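Side-chain contacts in condensin complex subunit 3 (Schizosaccharomyces pombe, PDB 5OQR), which serves as a regulatory subunit of condensin, the complex required to convert interphase chromatin into condensed, mitotic-like chromosomes: residues A676-M679 / L680-D684; N705-L708 / H709-N712. All coordinates share one frame; numbering follows the deposited sequence.

Interaction 1: A676-M679 / L680-D684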
loop_
_atom_site.group_PDB
_atom_site.type_symbol
_atom_site.label_atom_id
_atom_site.label_comp_id
_atom_site.label_asym_id
_atom_site.label_seq_id
_atom_site.Cartn_x
_atom_site.Cartn_y
_atom_site.Cartn_z
ATOM N N ALA A 676 -6.907 18.860 8.494
ATOM C CA ALA A 676 -6.966 20.143 7.803
ATOM C C ALA A 676 -5.882 20.252 6.741
ATOM O O ALA A 676 -6.133 20.739 5.633
ATOM C CB ALA A 676 -6.839 21.285 8.810
ATOM N N GLN A 677 -4.666 19.807 7.057
ATOM C CA GLN A 677 -3.594 19.860 6.072
ATOM C C GLN A 677 -3.890 18.962 4.880
ATOM O O GLN A 677 -3.518 19.290 3.748
ATOM C CB GLN A 677 -2.267 19.472 6.724
ATOM C CG GLN A 677 -1.060 19.640 5.820
ATOM C CD GLN A 677 -0.946 21.043 5.259
ATOM O OE1 GLN A 677 -0.720 22.003 5.994
ATOM N NE2 GLN A 677 -1.114 21.170 3.948
ATOM N N GLN A 678 -4.557 17.828 5.108
ATOM C CA GLN A 678 -4.985 16.984 3.998
ATOM C C GLN A 678 -5.949 17.732 3.089
ATOM O O GLN A 678 -5.733 17.825 1.875
ATOM C CB GLN A 678 -5.634 15.707 4.532
ATOM C CG GLN A 678 -4.683 14.534 4.680
ATOM C CD GLN A 678 -4.556 13.727 3.403
ATOM O OE1 GLN A 678 -4.048 14.215 2.393
ATOM N NE2 GLN A 678 -5.027 12.484 3.440
ATOM N N MET A 679 -7.023 18.277 3.663
ATOM C CA MET A 679 -7.973 19.046 2.869
ATOM C C MET A 679 -7.295 20.207 2.155
ATOM O O MET A 679 -7.700 20.576 1.048
ATOM C CB MET A 679 -9.097 19.573 3.757
ATOM C CG MET A 679 -9.836 18.530 4.571
ATOM S SD MET A 679 -11.413 19.197 5.137
ATOM C CE MET A 679 -11.805 18.112 6.496
ATOM N N LEU A 680 -6.273 20.805 2.772
ATOM C CA LEU A 680 -5.573 21.914 2.134
ATOM C C LEU A 680 -4.752 21.439 0.944
ATOM O O LEU A 680 -4.670 22.132 -0.076
ATOM C CB LEU A 680 -4.679 22.625 3.150
ATOM C CG LEU A 680 -5.388 23.556 4.134
ATOM C CD1 LEU A 680 -4.432 23.994 5.225
ATOM C CD2 LEU A 680 -5.959 24.766 3.413
ATOM N N ASP A 681 -4.129 20.266 1.054
ATOM C CA ASP A 681 -3.402 19.713 -0.081
ATOM C C ASP A 681 -4.347 19.407 -1.236
ATOM O O ASP A 681 -4.023 19.672 -2.400
ATOM C CB ASP A 681 -2.649 18.456 0.345
ATOM C CG ASP A 681 -1.578 18.745 1.375
ATOM O OD1 ASP A 681 -0.695 17.887 1.579
ATOM O OD2 ASP A 681 -1.617 19.838 1.976
ATOM N N TRP A 682 -5.523 18.855 -0.933
ATOM C CA TRP A 682 -6.500 18.562 -1.976
ATOM C C TRP A 682 -6.893 19.810 -2.750
ATOM O O TRP A 682 -7.188 19.731 -3.947
ATOM C CB TRP A 682 -7.746 17.924 -1.364
ATOM C CG TRP A 682 -7.523 16.563 -0.786
ATOM C CD1 TRP A 682 -6.488 15.720 -1.046
ATOM C CD2 TRP A 682 -8.362 15.889 0.158
ATOM N NE1 TRP A 682 -6.628 14.562 -0.326
ATOM C CE2 TRP A 682 -7.772 14.641 0.423
ATOM C CE3 TRP A 682 -9.555 16.221 0.804
ATOM C CZ2 TRP A 682 -8.334 13.725 1.306
ATOM C CZ3 TRP A 682 -10.110 15.311 1.676
ATOM C CH2 TRP A 682 -9.501 14.079 1.922
ATOM N N THR A 683 -6.913 20.963 -2.089
ATOM C CA THR A 683 -7.351 22.206 -2.708
ATOM C C THR A 683 -6.199 23.028 -3.272
ATOM O O THR A 683 -6.442 24.090 -3.847
ATOM C CB THR A 683 -8.138 23.031 -1.688
ATOM O OG1 THR A 683 -7.413 23.088 -0.457
ATOM C CG2 THR A 683 -9.477 22.402 -1.411
ATOM N N ASP A 684 -4.962 22.556 -3.142
ATOM C CA ASP A 684 -3.799 23.284 -3.630
ATOM C C ASP A 684 -3.711 23.162 -5.148
ATOM O O ASP A 684 -3.621 22.053 -5.684
ATOM C CB ASP A 684 -2.534 22.744 -2.968
ATOM C CG ASP A 684 -1.299 23.552 -3.307
ATOM O OD1 ASP A 684 -1.301 24.267 -4.331
ATOM O OD2 ASP A 684 -0.314 23.465 -2.546
#
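Leu680 N, Asp681 N and Trp682 N donate to the carbonyls of Ala676, Gln677 and Gln678, joining 676-679 to 680-684 over the last turns of helix 669-682; the bond from Trp682 N to Gln678 O, 3.0 Å, is straight (163° at the hydrogen). A fourth main-chain bond, from Thr683 N to Met679 O, stretches to 3.3 Å and bends.

Among the polar side chains, the amide of Gln677 reaches one turn ahead. With CG anti to the backbone N (chi1 -174°) and a bend at chi2, its NE2 is directed at Asp681 OD2, modelled too close for the length of the bond to be trusted, with the amide and carboxylate planes 53° apart. Thr683 OG1 folds back over the helix end, 2.9 Å from Met679 O.

The indole of Trp682 lies against the backbone one turn earlier: Gln678 O sits 3.4 Å above one face, displaced toward the rim. Apolar contact comes from Met679, whose CG approaches Trp682 CZ3 at 4.3 Å. Phe631 stacks on the indole, and Tyr612 of helix 601-613 also touches it. An alanine in place of Trp682 would probably leave Phe631 without its stacking partner and open a gap beside the Met679 side chain.

Helices 601-613 and 639-661 receive Met679, while Ala676 and Leu680 meet helix 725-736. The contact is the C-terminal end of a helix packed between neighbouring helices, as in the alpha-solenoid of HEAT repeats to which this subunit belongs.

Interaction 2: N705-L708 / H709-N712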
loop_
_atom_site.group_PDB
_atom_site.type_symbol
_atom_site.label_atom_id
_atom_site.label_comp_id
_atom_site.label_asym_id
_atom_site.label_seq_id
_atom_site.Cartn_x
_atom_site.Cartn_y
_atom_site.Cartn_z
ATOM N N ASN A 705 -8.250 31.630 -7.714
ATOM C CA ASN A 705 -7.459 30.708 -6.916
ATOM C C ASN A 705 -8.333 30.070 -5.844
ATOM O O ASN A 705 -9.058 30.764 -5.126
ATOM C CB ASN A 705 -6.283 31.445 -6.284
ATOM C CG ASN A 705 -5.313 30.514 -5.602
ATOM O OD1 ASN A 705 -5.382 30.308 -4.393
ATOM N ND2 ASN A 705 -4.394 29.948 -6.376
ATOM N N VAL A 706 -8.264 28.741 -5.743
ATOM C CA VAL A 706 -9.103 28.024 -4.787
ATOM C C VAL A 706 -8.734 28.407 -3.361
ATOM O O VAL A 706 -9.602 28.526 -2.490
ATOM C CB VAL A 706 -8.990 26.503 -5.011
ATOM C CG1 VAL A 706 -9.851 25.739 -4.011
ATOM C CG2 VAL A 706 -9.390 26.141 -6.429
ATOM N N HIS A 707 -7.441 28.595 -3.096
ATOM C CA HIS A 707 -7.011 28.906 -1.739
ATOM C C HIS A 707 -7.407 30.322 -1.341
ATOM O O HIS A 707 -7.798 30.562 -0.194
ATOM C CB HIS A 707 -5.503 28.706 -1.611
ATOM C CG HIS A 707 -5.109 27.317 -1.212
ATOM N ND1 HIS A 707 -3.795 26.936 -1.051
ATOM C CD2 HIS A 707 -5.853 26.220 -0.937
ATOM C CE1 HIS A 707 -3.746 25.667 -0.692
ATOM N NE2 HIS A 707 -4.982 25.209 -0.617
ATOM N N LEU A 708 -7.315 31.274 -2.267
ATOM C CA LEU A 708 -7.822 32.606 -1.969
ATOM C C LEU A 708 -9.339 32.596 -1.853
ATOM O O LEU A 708 -9.906 33.363 -1.068
ATOM C CB LEU A 708 -7.370 33.600 -3.037
ATOM C CG LEU A 708 -7.450 35.073 -2.633
ATOM C CD1 LEU A 708 -6.501 35.381 -1.482
ATOM C CD2 LEU A 708 -7.143 35.964 -3.820
ATOM N N HIS A 709 -10.009 31.736 -2.621
ATOM C CA HIS A 709 -11.438 31.531 -2.428
ATOM C C HIS A 709 -11.717 30.902 -1.072
ATOM O O HIS A 709 -12.713 31.230 -0.420
ATOM C CB HIS A 709 -11.998 30.658 -3.552
ATOM C CG HIS A 709 -13.394 30.181 -3.306
ATOM N ND1 HIS A 709 -13.711 28.847 -3.165
ATOM C CD2 HIS A 709 -14.556 30.860 -3.161
ATOM C CE1 HIS A 709 -15.008 28.724 -2.950
ATOM N NE2 HIS A 709 -15.544 29.931 -2.943
ATOM N N LEU A 710 -10.842 30.000 -0.624
ATOM C CA LEU A 710 -11.026 29.371 0.677
ATOM C C LEU A 710 -10.844 30.379 1.805
ATOM O O LEU A 710 -11.522 30.298 2.835
ATOM C CB LEU A 710 -10.050 28.205 0.834
ATOM C CG LEU A 710 -10.152 27.412 2.136
ATOM C CD1 LEU A 710 -11.524 26.780 2.281
ATOM C CD2 LEU A 710 -9.067 26.358 2.196
ATOM N N ALA A 711 -9.926 31.331 1.635
ATOM C CA ALA A 711 -9.783 32.405 2.609
ATOM C C ALA A 711 -11.099 33.150 2.789
ATOM O O ALA A 711 -11.544 33.390 3.916
ATOM C CB ALA A 711 -8.676 33.360 2.169
ATOM N N ASN A 712 -11.744 33.516 1.680
ATOM C CA ASN A 712 -13.043 34.172 1.762
ATOM C C ASN A 712 -14.056 33.301 2.496
ATOM O O ASN A 712 -14.858 33.806 3.289
ATOM C CB ASN A 712 -13.546 34.513 0.360
ATOM C CG ASN A 712 -12.593 35.411 -0.395
ATOM O OD1 ASN A 712 -11.832 36.172 0.201
ATOM N ND2 ASN A 712 -12.627 35.327 -1.718
#
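Asn705 O accepts from His709 N at 2.9 Å, the first of four successive i to i+4 bonds that join 705-708 to 709-712 as the opening turns of helix 706-717. Leu710 N and Ala711 N follow, bonded to the carbonyls of Val706 and His707, and the series continues with a weak bond of 3.3 Å from Asn712 N to Leu708 O.

Asn705 itself precedes the helix as its N-cap. Its CG stands anti to the backbone N (chi1 -172°), and OD1 turns back to the first-turn amides. Leu708 N meets a lone pair of Asn705 OD1 in the carbonyl plane at 3.0 Å, whereas the bond from His707 N is weak and strongly bent (121°).

The other side chains fan out from the axis. His709 CB rests 3.3 Å from Asn705 O, and its imidazole has Val706 O near the ring plane, at the edge. Leu710 CD2 comes obliquely to the imidazole of His707, 4.5 Å from its CD2. The ND1 of that ring is hydrogen-bonded to Lys738 N. At the far end Asn712 CG lies 3.4 Å from Leu708 O, while Asn712 OD1 is bonded to Thr751 OG1.

Val706 and Leu710 pack on helix 639-661, where Trp643 stacks on the His709 ring, and Leu708 and Asn712 on helix 745-759. The arrangement is an asparagine N-cap opening a helix of HEAT repeat 9, buried between its neighbours.

How the interactions relate
Interaction 1 comes first along the chain, at the end of helix 669-682, and interaction 2 opens the next helix, 706-717; their centres are about 12 Å apart. The two helices meet directly. His707 NE2 lies 3.1 Å from Leu680 O and 3.2 Å from Thr683 OG1, both probable hydrogen bonds, so the imidazole joins the end of one helix to the first turn of the next. Leu680 also packs on Leu710. Both contacts belong to the C-terminal condensing-complex region, on the same side of the chain's centre, and both lean on helix 639-661. Together they link consecutive helices of the solenoid near the C-terminal end of the subunit.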